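Local coordinates for protein metallo-carboxypeptidase (Pseudomonas aeruginosa, PDB 4A39) that probably removes C-terminal residues from peptides or proteins as a zinc-dependent carboxypeptidase of the M14 family, at residues S46-W51 with N229-A234; A121-Y126 with T362-A367; Q178-E183 with D271-E276; E183-W188 with I347-K352. All blocks are in the same frame, centred on the assembly; numbering follows the deposited sequence.

Contact 1: S46-W51 with N229-A234. With GEM ((2-guanidinoethylmercapto)succinic acid), chain D.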
# COMPACT_ATOMS: atom_id res chain seq x y z
N SER A 46 -0.18 12.45 15.13
CA SER A 46 -0.08 13.45 14.07
C SER A 46 -1.49 13.88 13.66
O SER A 46 -2.47 13.18 13.93
CB SER A 46 0.71 12.93 12.86
OG SER A 46 -0.03 11.99 12.11
N GLN A 47 -1.58 15.04 13.01
CA GLN A 47 -2.87 15.59 12.60
C GLN A 47 -3.55 14.90 11.43
O GLN A 47 -4.74 15.10 11.19
CB GLN A 47 -2.71 17.08 12.26
CG GLN A 47 -1.77 17.33 11.08
CD GLN A 47 -2.26 18.44 10.17
OE1 GLN A 47 -2.38 19.60 10.58
NE2 GLN A 47 -2.55 18.09 8.92
N HIS A 48 -2.80 14.08 10.70
CA HIS A 48 -3.34 13.40 9.53
C HIS A 48 -4.51 12.45 9.76
O HIS A 48 -4.62 11.81 10.79
CB HIS A 48 -2.26 12.56 8.83
CG HIS A 48 -0.97 13.27 8.61
ND1 HIS A 48 -0.00 13.38 9.58
CD2 HIS A 48 -0.48 13.90 7.51
CE1 HIS A 48 1.04 14.03 9.10
NE2 HIS A 48 0.77 14.36 7.84
N PHE A 49 -5.37 12.37 8.75
CA PHE A 49 -6.47 11.43 8.74
C PHE A 49 -7.15 11.39 7.39
O PHE A 49 -7.14 12.37 6.65
CB PHE A 49 -7.50 11.70 9.86
CG PHE A 49 -8.35 12.93 9.67
CD1 PHE A 49 -9.56 12.86 8.97
CD2 PHE A 49 -7.99 14.14 10.25
CE1 PHE A 49 -10.39 13.97 8.88
CE2 PHE A 49 -8.81 15.25 10.16
CZ PHE A 49 -10.02 15.17 9.47
N GLN A 50 -7.70 10.23 7.08
CA GLN A 50 -8.44 9.99 5.84
C GLN A 50 -8.98 8.57 5.92
O GLN A 50 -10.15 8.32 5.60
CB GLN A 50 -7.54 10.14 4.61
CG GLN A 50 -8.32 10.09 3.29
CD GLN A 50 -8.42 11.45 2.60
OE1 GLN A 50 -8.11 12.49 3.19
NE2 GLN A 50 -8.85 11.43 1.34
N TRP A 51 -8.13 7.63 6.34
CA TRP A 51 -8.52 6.23 6.48
C TRP A 51 -9.58 6.07 7.57
O TRP A 51 -9.49 6.69 8.63
CB TRP A 51 -7.29 5.37 6.81
CG TRP A 51 -7.63 3.98 7.31
CD1 TRP A 51 -7.84 3.61 8.61
CD2 TRP A 51 -7.88 2.82 6.52
NE1 TRP A 51 -8.20 2.28 8.67
CE2 TRP A 51 -8.23 1.77 7.40
CE3 TRP A 51 -7.83 2.55 5.14
CZ2 TRP A 51 -8.54 0.48 6.95
CZ3 TRP A 51 -8.14 1.27 4.69
CH2 TRP A 51 -8.49 0.25 5.60
N ASN A 229 -4.17 4.16 11.63
CA ASN A 229 -3.56 5.43 11.23
C ASN A 229 -3.59 5.52 9.71
O ASN A 229 -3.82 4.53 9.02
CB ASN A 229 -2.08 5.48 11.64
CG ASN A 229 -1.84 6.06 13.02
OD1 ASN A 229 -0.69 6.26 13.41
ND2 ASN A 229 -2.91 6.34 13.75
N LEU A 230 -3.33 6.72 9.19
CA LEU A 230 -3.29 6.94 7.75
C LEU A 230 -1.87 7.15 7.26
O LEU A 230 -1.39 6.46 6.36
CB LEU A 230 -4.09 8.20 7.37
CG LEU A 230 -3.68 8.77 6.00
CD1 LEU A 230 -4.23 7.88 4.88
CD2 LEU A 230 -4.20 10.19 5.84
N ARG A 231 -1.19 8.08 7.92
CA ARG A 231 0.13 8.53 7.49
C ARG A 231 1.39 8.25 8.30
O ARG A 231 2.44 7.97 7.72
CB ARG A 231 0.02 10.05 7.30
CG ARG A 231 1.16 10.70 6.57
CD ARG A 231 1.01 10.48 5.09
NE ARG A 231 2.15 11.03 4.37
CZ ARG A 231 2.36 10.87 3.07
NH1 ARG A 231 1.50 10.17 2.33
NH2 ARG A 231 3.44 11.39 2.51
N THR A 232 1.29 8.33 9.62
CA THR A 232 2.47 8.19 10.47
C THR A 232 2.62 6.93 11.31
O THR A 232 1.67 6.17 11.50
CB THR A 232 2.57 9.41 11.40
OG1 THR A 232 1.38 9.51 12.20
CG2 THR A 232 2.73 10.69 10.59
N ASN A 233 3.84 6.71 11.80
CA ASN A 233 4.10 5.57 12.66
C ASN A 233 3.68 6.00 14.07
O ASN A 233 3.14 7.10 14.24
CB ASN A 233 5.58 5.12 12.60
CG ASN A 233 6.54 6.06 13.33
OD1 ASN A 233 6.20 7.17 13.72
ND2 ASN A 233 7.79 5.60 13.49
N ALA A 234 3.90 5.15 15.06
CA ALA A 234 3.48 5.45 16.43
C ALA A 234 4.02 6.75 17.00
O ALA A 234 3.33 7.43 17.75
CB ALA A 234 3.82 4.29 17.36
C8 GEM D . 4.34 9.78 -1.92
S7 GEM D . 5.28 8.25 -2.27
C6 GEM D . 6.29 8.81 -3.70
C5 GEM D . 5.64 9.89 -4.56
N3 GEM D . 5.62 11.17 -3.83
C1 GEM D . 6.33 12.20 -4.30
N4 GEM D . 7.07 12.05 -5.39
N2 GEM D . 6.32 13.37 -3.66
C9 GEM D . 4.58 10.27 -0.49
O14 GEM D . 5.43 9.66 0.20
O15 GEM D . 3.90 11.24 -0.11
C10 GEM D . 2.85 9.57 -2.18
C11 GEM D . 2.25 8.49 -1.27
O12 GEM D . 1.60 7.57 -1.82
O13 GEM D . 2.45 8.62 -0.04
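Two loops meet here, and the hydroxyl contact between them lies at one end. Ser-46 OG and Thr-232 OG1 stand 2.9 Å apart, hydroxyl to hydroxyl. Ser-46 OG also hydrogen-bonds His-48 ND1 within its own loop, at 2.9 Å. This bond would help to set the rotation of the imidazole.

Aliphatic-aromatic packing follows. The methylene chain of Arg-231 runs over one face of the His-48 ring. Arg-231 CG lies 3.8 Å from the centroid of the His-48 ring and 14° off the normal, a CH-pi contact. The Arg-231 CG is anti to the backbone N (chi1 -167°), and the chain then bends at chi2. The guanidinium is thereby led away from the histidine and into the ligand pocket.

Apolar packing fills the other end. Leu-230 puts CD2 3.5 Å from the backbone C of Phe-49, and the same methyl touches Gln-50 CB. Leu-230 CB also packs against Trp-51 CB.

Arg-231 makes two hydrogen bonds to the ligand. Arg-231 NH2 gives GEM O15 a nearly straight hydrogen bond of 2.7 Å (174°), with O15 at the edge of the guanidinium plane. Arg-231 NH1 reaches GEM O13 at 3.0 Å, less straight. One arginine thus holds both carboxylates of the inhibitor. Asp-238 pairs with its NE and would help orient it.

The 46-51 loop joins strands 36-39 and 53-57 of the N-terminal domain. The 229-234 loop lies between helices 222-226 and 252-264 of the catalytic domain. Asp-43 binds the backbone N of Leu-230, Arg-231 and Thr-232, tying the two domains together.

Contact 2: A121-Y126 with T362-A367; sequences AYFEPY and TGWSGA
Glu-124 OE1 is gripped by two hydrogen bonds. Gly-366 N donates one at 3.0 Å, reaching Glu-124 OE1 from above the carboxylate plane. Water 2 donates to Glu-124 OE1 at 2.8 Å and accepts from Ala-367 N. The carboxylate therefore meets the first turn of helix 366-383 directly and through water. Glu-124 gets there with CG anti to the backbone N (chi1 -173°) and an extended chain. The helix N-terminus would be expected to stabilise its negative charge.

Gly-366 lets the carboxylate come this close, for a CB there would clash with OE1. Water 1 forms a second bridge. It accepts from Glu-124 N and donates to Trp-364 O, and it sits over the centre of one face of the Phe-123 ring.

Phe-123 runs alongside Trp-364 in the same direction. They meet rim to rim, with CZ of Phe-123 3.6 Å from CD1 of Trp-364 and the planes 35° apart. Phe-123 CE1 also lies 3.2 Å from Trp-364 O.

Ser-365 is the N-cap, its OG accepting from Arg-368 N. With the carboxylate and water 2 at the next amides, this is a capped helix start, joining the C-terminal helix to the loop after strand 118-121.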
# COMPACT_ATOMS: atom_id res chain seq x y z
N ALA A 121 -15.03 0.62 5.10
CA ALA A 121 -13.63 0.99 5.19
C ALA A 121 -13.23 1.83 3.98
O ALA A 121 -13.93 1.85 2.97
CB ALA A 121 -12.75 -0.25 5.27
N TYR A 122 -12.10 2.52 4.09
CA TYR A 122 -11.62 3.38 3.01
C TYR A 122 -11.07 2.51 1.87
O TYR A 122 -11.07 2.92 0.71
CB TYR A 122 -10.56 4.34 3.55
CG TYR A 122 -10.12 5.44 2.60
CD1 TYR A 122 -11.03 6.03 1.72
CD2 TYR A 122 -8.81 5.90 2.60
CE1 TYR A 122 -10.64 7.07 0.87
CE2 TYR A 122 -8.41 6.93 1.76
CZ TYR A 122 -9.33 7.51 0.89
OH TYR A 122 -8.92 8.53 0.05
N PHE A 123 -10.60 1.32 2.23
CA PHE A 123 -10.10 0.34 1.26
C PHE A 123 -10.17 -1.02 1.95
O PHE A 123 -10.19 -1.10 3.18
CB PHE A 123 -8.65 0.62 0.85
CG PHE A 123 -8.23 -0.14 -0.39
CD1 PHE A 123 -8.55 0.34 -1.66
CD2 PHE A 123 -7.54 -1.35 -0.28
CE1 PHE A 123 -8.20 -0.38 -2.80
CE2 PHE A 123 -7.19 -2.08 -1.42
CZ PHE A 123 -7.52 -1.59 -2.68
N GLU A 124 -10.20 -2.10 1.17
CA GLU A 124 -10.24 -3.45 1.73
C GLU A 124 -9.05 -3.58 2.69
O GLU A 124 -7.90 -3.59 2.25
CB GLU A 124 -10.14 -4.48 0.60
CG GLU A 124 -10.33 -5.92 1.04
CD GLU A 124 -10.50 -6.88 -0.13
OE1 GLU A 124 -10.45 -6.44 -1.30
OE2 GLU A 124 -10.68 -8.09 0.13
N PRO A 125 -9.31 -3.69 4.00
CA PRO A 125 -8.25 -3.80 5.02
C PRO A 125 -7.37 -5.04 5.02
O PRO A 125 -7.81 -6.14 4.66
CB PRO A 125 -9.02 -3.69 6.34
CG PRO A 125 -10.33 -3.04 5.96
CD PRO A 125 -10.64 -3.68 4.64
N TYR A 126 -6.12 -4.84 5.42
CA TYR A 126 -5.15 -5.93 5.53
C TYR A 126 -4.76 -5.95 7.01
O TYR A 126 -4.01 -5.09 7.47
CB TYR A 126 -3.91 -5.66 4.67
CG TYR A 126 -3.18 -6.93 4.31
CD1 TYR A 126 -2.42 -7.62 5.27
CD2 TYR A 126 -3.32 -7.50 3.05
CE1 TYR A 126 -1.84 -8.85 4.97
CE2 TYR A 126 -2.74 -8.74 2.74
CZ TYR A 126 -2.00 -9.40 3.71
OH TYR A 126 -1.45 -10.63 3.41
N THR A 362 -16.45 -3.04 -7.43
CA THR A 362 -15.43 -3.18 -6.39
C THR A 362 -14.41 -2.06 -6.41
O THR A 362 -13.70 -1.87 -5.42
CB THR A 362 -14.63 -4.48 -6.57
OG1 THR A 362 -13.94 -4.43 -7.83
CG2 THR A 362 -15.53 -5.69 -6.53
N GLY A 363 -14.33 -1.34 -7.52
CA GLY A 363 -13.33 -0.29 -7.64
C GLY A 363 -12.00 -1.03 -7.55
O GLY A 363 -11.95 -2.23 -7.81
N TRP A 364 -10.92 -0.34 -7.19
CA TRP A 364 -9.64 -1.03 -7.05
C TRP A 364 -9.83 -1.89 -5.80
O TRP A 364 -10.47 -1.46 -4.83
CB TRP A 364 -8.48 -0.05 -6.89
CG TRP A 364 -7.14 -0.72 -6.99
CD1 TRP A 364 -6.24 -0.91 -5.98
CD2 TRP A 364 -6.56 -1.33 -8.15
NE1 TRP A 364 -5.15 -1.60 -6.44
CE2 TRP A 364 -5.31 -1.87 -7.77
CE3 TRP A 364 -6.98 -1.47 -9.49
CZ2 TRP A 364 -4.48 -2.55 -8.67
CZ3 TRP A 364 -6.15 -2.14 -10.38
CH2 TRP A 364 -4.91 -2.67 -9.97
N SER A 365 -9.26 -3.09 -5.82
CA SER A 365 -9.44 -4.06 -4.74
C SER A 365 -8.18 -4.79 -4.31
O SER A 365 -7.12 -4.66 -4.91
CB SER A 365 -10.43 -5.11 -5.21
OG SER A 365 -9.85 -5.80 -6.31
N GLY A 366 -8.32 -5.60 -3.26
CA GLY A 366 -7.20 -6.38 -2.79
C GLY A 366 -6.80 -7.37 -3.87
O GLY A 366 -5.61 -7.58 -4.11
N ALA A 367 -7.78 -7.96 -4.54
CA ALA A 367 -7.50 -8.93 -5.60
C ALA A 367 -6.73 -8.33 -6.77
O ALA A 367 -5.80 -8.95 -7.30
CB ALA A 367 -8.79 -9.57 -6.09
O HOH W 1 -10.92 -1.90 -1.73
O HOH W 2 -10.45 -8.18 -3.43

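Contact 3: Q178-E183 with D271-E276. With ZN (zinc ion), chain C; GEM ((2-guanidinoethylmercapto)succinic acid), chain D.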
# COMPACT_ATOMS: atom_id res chain seq x y z
N GLN A 178 3.66 -0.43 2.31
CA GLN A 178 2.87 0.25 3.32
C GLN A 178 3.58 1.08 4.39
O GLN A 178 3.29 0.94 5.58
CB GLN A 178 1.91 -0.76 3.98
CG GLN A 178 0.47 -0.25 4.13
CD GLN A 178 -0.52 -1.35 4.49
OE1 GLN A 178 -0.54 -2.40 3.87
NE2 GLN A 178 -1.36 -1.09 5.50
N GLN A 179 4.50 1.94 3.97
CA GLN A 179 5.17 2.83 4.92
C GLN A 179 4.08 3.71 5.53
O GLN A 179 4.18 4.14 6.68
CB GLN A 179 6.20 3.71 4.23
CG GLN A 179 7.49 3.03 3.87
CD GLN A 179 8.53 4.04 3.45
OE1 GLN A 179 9.13 4.72 4.29
NE2 GLN A 179 8.72 4.18 2.14
N HIS A 180 3.06 4.02 4.73
CA HIS A 180 1.93 4.82 5.19
C HIS A 180 0.86 3.77 5.51
O HIS A 180 0.33 3.12 4.61
CB HIS A 180 1.49 5.78 4.09
CG HIS A 180 2.52 6.82 3.78
ND1 HIS A 180 2.90 7.14 2.49
CD2 HIS A 180 3.25 7.62 4.60
CE1 HIS A 180 3.83 8.09 2.53
NE2 HIS A 180 4.06 8.39 3.80
N PRO A 181 0.53 3.62 6.80
CA PRO A 181 -0.46 2.65 7.30
C PRO A 181 -1.82 2.56 6.64
O PRO A 181 -2.39 1.47 6.54
CB PRO A 181 -0.54 2.97 8.79
CG PRO A 181 -0.31 4.44 8.82
CD PRO A 181 0.86 4.59 7.86
N GLY A 182 -2.35 3.69 6.18
CA GLY A 182 -3.67 3.67 5.56
C GLY A 182 -3.71 3.14 4.14
O GLY A 182 -4.80 2.91 3.60
N GLU A 183 -2.55 2.92 3.54
CA GLU A 183 -2.50 2.45 2.15
C GLU A 183 -2.46 0.93 2.08
O GLU A 183 -1.52 0.33 1.58
CB GLU A 183 -1.28 3.09 1.46
CG GLU A 183 -1.48 4.60 1.26
CD GLU A 183 -0.19 5.37 1.03
OE1 GLU A 183 0.78 4.78 0.51
OE2 GLU A 183 -0.17 6.58 1.37
N ASP A 271 8.88 0.82 -3.94
CA ASP A 271 8.23 1.26 -2.70
C ASP A 271 6.74 1.29 -3.03
O ASP A 271 6.28 2.13 -3.80
CB ASP A 271 8.78 2.65 -2.34
CG ASP A 271 8.31 3.15 -0.99
OD1 ASP A 271 7.87 2.33 -0.15
OD2 ASP A 271 8.39 4.37 -0.77
N ILE A 272 5.98 0.37 -2.43
CA ILE A 272 4.55 0.25 -2.72
C ILE A 272 3.65 1.16 -1.88
O ILE A 272 3.63 1.06 -0.65
CB ILE A 272 4.08 -1.21 -2.57
CG1 ILE A 272 5.11 -2.16 -3.20
CG2 ILE A 272 2.73 -1.40 -3.26
CD1 ILE A 272 5.41 -1.89 -4.67
N HIS A 273 2.88 2.01 -2.57
CA HIS A 273 1.98 2.99 -1.96
C HIS A 273 0.59 3.00 -2.60
O HIS A 273 0.30 2.25 -3.53
CB HIS A 273 2.54 4.40 -2.12
CG HIS A 273 3.79 4.67 -1.33
ND1 HIS A 273 3.81 5.48 -0.22
CD2 HIS A 273 5.08 4.28 -1.53
CE1 HIS A 273 5.04 5.58 0.24
NE2 HIS A 273 5.83 4.87 -0.54
N GLY A 274 -0.25 3.90 -2.10
CA GLY A 274 -1.59 4.07 -2.63
C GLY A 274 -1.88 5.56 -2.69
O GLY A 274 -1.47 6.30 -1.79
N ASP A 275 -2.56 6.01 -3.75
CA ASP A 275 -2.88 7.43 -3.89
C ASP A 275 -4.39 7.63 -3.80
O ASP A 275 -5.15 6.99 -4.52
CB ASP A 275 -2.37 7.98 -5.22
CG ASP A 275 -2.55 9.49 -5.32
OD1 ASP A 275 -1.74 10.23 -4.71
OD2 ASP A 275 -3.50 9.93 -5.99
N GLU A 276 -4.79 8.54 -2.92
CA GLU A 276 -6.19 8.84 -2.69
C GLU A 276 -6.91 9.53 -3.84
O GLU A 276 -8.05 9.20 -4.17
CB GLU A 276 -6.32 9.73 -1.43
CG GLU A 276 -5.81 9.08 -0.13
CD GLU A 276 -4.33 9.32 0.14
OE1 GLU A 276 -3.57 9.66 -0.79
OE2 GLU A 276 -3.91 9.16 1.31
ZN ZN C . 2.13 6.53 0.65
C8 GEM D . 4.34 9.78 -1.92
S7 GEM D . 5.28 8.25 -2.27
C6 GEM D . 6.29 8.81 -3.70
C5 GEM D . 5.64 9.89 -4.56
N3 GEM D . 5.62 11.17 -3.83
C1 GEM D . 6.33 12.20 -4.30
N4 GEM D . 7.07 12.05 -5.39
N2 GEM D . 6.32 13.37 -3.66
C9 GEM D . 4.58 10.27 -0.49
O14 GEM D . 5.43 9.66 0.20
O15 GEM D . 3.90 11.24 -0.11
C10 GEM D . 2.85 9.57 -2.18
C11 GEM D . 2.25 8.49 -1.27
O12 GEM D . 1.60 7.57 -1.82
O13 GEM D . 2.45 8.62 -0.04
O HOH W 3 5.44 2.14 1.16
O HOH W 4 2.73 3.21 1.86
O HOH W 5 -1.32 8.92 2.65
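Two ligand nitrogens, His-180 ND1 and His-273 ND1, lie only 3.3 Å apart without a hydrogen bond, because both point at the same zinc ion. Glu-183 adds both carboxylate oxygens, OE1 at 2.2 Å and OE2 at 2.4 Å from ZN. GEM O13 is the fifth ligand. The two imidazole planes stand at 62°, so the rings converge on the metal without stacking.

A second shell holds these ligands. Gly-274 N donates to Glu-183 OE1 at 2.9 Å from above the carboxylate plane. Water 4 also lies against this oxygen. His-273 NE2 donates to Asp-271 OD2 at 2.6 Å, in the plane of the ring. With the zinc at ND1, this short bond would hold the ring's rotation, and it would make ND1 a stronger zinc ligand. Gln-179 NE2 donates to Asp-271 OD1 at 3.1 Å and also reaches Asn-240. His-180 NE2 is held by Asp-238.

The inhibitor's sulfur, S7, sits over the centre of one face of the His-273 ring. Water 3 lies over the opposite face.

Segment 178-183 is the loop between strand 171-177 and helix 185-196, with a type I turn from His-180 to Glu-183. Segment 271-276 holds the end of strand 268-275. This strand runs parallel between strands 171-177 and 343-350, and the zinc site lies at the strand ends.

Contact 4: E183-W188 with I347-K352. With ZN (zinc ion), chain C; GEM ((2-guanidinoethylmercapto)succinic acid), chain D.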
# COMPACT_ATOMS: atom_id res chain seq x y z
N GLU A 183 -2.55 2.92 3.54
CA GLU A 183 -2.50 2.45 2.15
C GLU A 183 -2.46 0.93 2.08
O GLU A 183 -1.52 0.33 1.58
CB GLU A 183 -1.28 3.09 1.46
CG GLU A 183 -1.48 4.60 1.26
CD GLU A 183 -0.19 5.37 1.03
OE1 GLU A 183 0.78 4.78 0.51
OE2 GLU A 183 -0.17 6.58 1.37
N HIS A 184 -3.55 0.33 2.56
CA HIS A 184 -3.70 -1.12 2.63
C HIS A 184 -3.54 -1.89 1.33
O HIS A 184 -3.24 -3.09 1.36
CB HIS A 184 -5.04 -1.45 3.30
CG HIS A 184 -5.05 -1.16 4.76
ND1 HIS A 184 -4.92 -2.14 5.72
CD2 HIS A 184 -5.10 0.02 5.44
CE1 HIS A 184 -4.89 -1.59 6.92
NE2 HIS A 184 -5.00 -0.28 6.78
N MET A 185 -3.74 -1.23 0.20
CA MET A 185 -3.56 -1.90 -1.09
C MET A 185 -2.11 -2.37 -1.20
O MET A 185 -1.82 -3.33 -1.90
CB MET A 185 -3.88 -0.94 -2.24
CG MET A 185 -3.13 0.40 -2.19
SD MET A 185 -3.91 1.63 -1.12
CE MET A 185 -5.27 2.18 -2.19
N ALA A 186 -1.21 -1.69 -0.50
CA ALA A 186 0.21 -2.03 -0.55
C ALA A 186 0.54 -3.45 -0.08
O ALA A 186 1.23 -4.19 -0.79
CB ALA A 186 1.02 -1.01 0.25
N GLU A 187 0.07 -3.86 1.09
CA GLU A 187 0.39 -5.22 1.51
C GLU A 187 -0.39 -6.24 0.68
O GLU A 187 0.06 -7.38 0.52
CB GLU A 187 0.17 -5.42 3.02
CG GLU A 187 0.51 -6.84 3.47
CD GLU A 187 1.02 -6.94 4.90
OE1 GLU A 187 0.63 -6.12 5.76
OE2 GLU A 187 1.81 -7.87 5.17
N TRP A 188 -1.55 -5.86 0.14
CA TRP A 188 -2.29 -6.78 -0.71
C TRP A 188 -1.40 -7.10 -1.91
O TRP A 188 -1.31 -8.25 -2.36
CB TRP A 188 -3.61 -6.17 -1.19
CG TRP A 188 -4.72 -6.28 -0.18
CD1 TRP A 188 -5.26 -5.26 0.56
CD2 TRP A 188 -5.43 -7.46 0.19
NE1 TRP A 188 -6.25 -5.75 1.38
CE2 TRP A 188 -6.38 -7.10 1.17
CE3 TRP A 188 -5.35 -8.81 -0.21
CZ2 TRP A 188 -7.25 -8.02 1.76
CZ3 TRP A 188 -6.22 -9.73 0.38
CH2 TRP A 188 -7.16 -9.33 1.35
N ILE A 347 5.45 2.84 -6.42
CA ILE A 347 4.31 2.29 -7.16
C ILE A 347 3.06 2.81 -6.47
O ILE A 347 2.93 2.73 -5.25
CB ILE A 347 4.31 0.74 -7.15
CG1 ILE A 347 5.56 0.20 -7.85
CG2 ILE A 347 3.06 0.22 -7.84
CD1 ILE A 347 5.67 0.60 -9.32
N GLU A 348 2.13 3.34 -7.26
CA GLU A 348 0.91 3.92 -6.72
C GLU A 348 -0.37 3.28 -7.25
O GLU A 348 -0.64 3.31 -8.44
CB GLU A 348 0.86 5.41 -7.02
CG GLU A 348 1.98 6.24 -6.39
CD GLU A 348 1.81 6.44 -4.91
OE1 GLU A 348 0.71 6.17 -4.38
OE2 GLU A 348 2.78 6.89 -4.26
N MET A 349 -1.16 2.71 -6.34
CA MET A 349 -2.44 2.10 -6.69
C MET A 349 -3.52 3.03 -6.13
O MET A 349 -3.35 3.63 -5.07
CB MET A 349 -2.56 0.70 -6.09
CG MET A 349 -1.66 -0.33 -6.75
SD MET A 349 -1.63 -1.86 -5.80
CE MET A 349 -0.40 -1.43 -4.54
N PRO A 350 -4.65 3.14 -6.83
CA PRO A 350 -5.75 4.02 -6.40
C PRO A 350 -6.70 3.52 -5.32
O PRO A 350 -6.97 2.33 -5.22
CB PRO A 350 -6.50 4.26 -7.71
CG PRO A 350 -6.41 2.91 -8.36
CD PRO A 350 -4.95 2.52 -8.13
N PHE A 351 -7.20 4.46 -4.52
CA PHE A 351 -8.20 4.14 -3.50
C PHE A 351 -9.55 4.11 -4.21
O PHE A 351 -10.52 3.55 -3.69
CB PHE A 351 -8.26 5.21 -2.40
CG PHE A 351 -7.24 5.01 -1.32
CD1 PHE A 351 -5.96 5.53 -1.44
CD2 PHE A 351 -7.57 4.30 -0.17
CE1 PHE A 351 -5.01 5.34 -0.44
CE2 PHE A 351 -6.63 4.10 0.84
CZ PHE A 351 -5.35 4.62 0.70
N LYS A 352 -9.61 4.73 -5.38
CA LYS A 352 -10.83 4.79 -6.20
C LYS A 352 -10.82 3.56 -7.10
O LYS A 352 -10.79 2.44 -6.61
CB LYS A 352 -10.85 6.10 -7.02
CG LYS A 352 -10.95 7.36 -6.16
CD LYS A 352 -10.78 8.63 -6.98
CE LYS A 352 -10.91 9.87 -6.11
NZ LYS A 352 -10.73 11.12 -6.92
ZN ZN C . 2.13 6.53 0.65
C8 GEM D . 4.34 9.78 -1.92
S7 GEM D . 5.28 8.25 -2.27
C6 GEM D . 6.29 8.81 -3.70
C5 GEM D . 5.64 9.89 -4.56
N3 GEM D . 5.62 11.17 -3.83
C1 GEM D . 6.33 12.20 -4.30
N4 GEM D . 7.07 12.05 -5.39
N2 GEM D . 6.32 13.37 -3.66
C9 GEM D . 4.58 10.27 -0.49
O14 GEM D . 5.43 9.66 0.20
O15 GEM D . 3.90 11.24 -0.11
C10 GEM D . 2.85 9.57 -2.18
C11 GEM D . 2.25 8.49 -1.27
O12 GEM D . 1.60 7.57 -1.82
O13 GEM D . 2.45 8.62 -0.04
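Met-185 holds its CG in the crowded position between the backbone N and the carbonyl carbon (chi1 53°), and its chain bends again at chi2 and chi3. These turns set the terminal methyl over the Phe-351 ring. Phe-351 has CG anti to the carbonyl carbon (chi1 -85°), with its ring turned face-on to that methyl.

The CE of Met-185 lies 3.4 Å from the centroid of the Phe-351 ring, 7° off the normal. This is a CH-pi contact. SD of Met-185 is over the same face, 4.1 Å from the centroid, which makes a Met-aromatic contact. The methyl also touches Pro-350 O.

Met-185 and Met-349 pass alongside, running opposite ways. CE of Met-349 meets the backbone O of Met-185 at 3.5 Å. Phe-351 CZ lies 3.9 Å from Glu-183 CG, next to the zinc-binding carboxylate.

Glu-348 points into the pocket, where its OE2 lies 2.8 Å from GEM O12. One of the two acids is probably protonated. Glu-348 is the predicted proton donor/acceptor. The contact packs Met-185 and Ala-186 of helix 185-196 on the end of strand 343-350, a helix-on-sheet layer beside the M14 carboxypeptidase active site.

How the contacts relate
Contacts 3 and 4 form the centre, about 6 Å apart between centres. They share Glu-183, the zinc and the inhibitor, and use neighbouring strands 268-275 and 343-350 of one sheet. Centre to centre, contact 1 lies about 11 Å from contact 3 and contact 2 about 8 Å from contact 4. Contact 1 also reaches the inhibitor. Contacts 1 and 2 join the N-terminal domain to the catalytic part at two places, their centres about 18 Å apart. Along the chain, 46-51 comes first and 362-367 last; contacts 3 and 4 are nested inside the loop closed by contact 2. The active site is built from loops and strand ends distant in sequence, next to the domain interface.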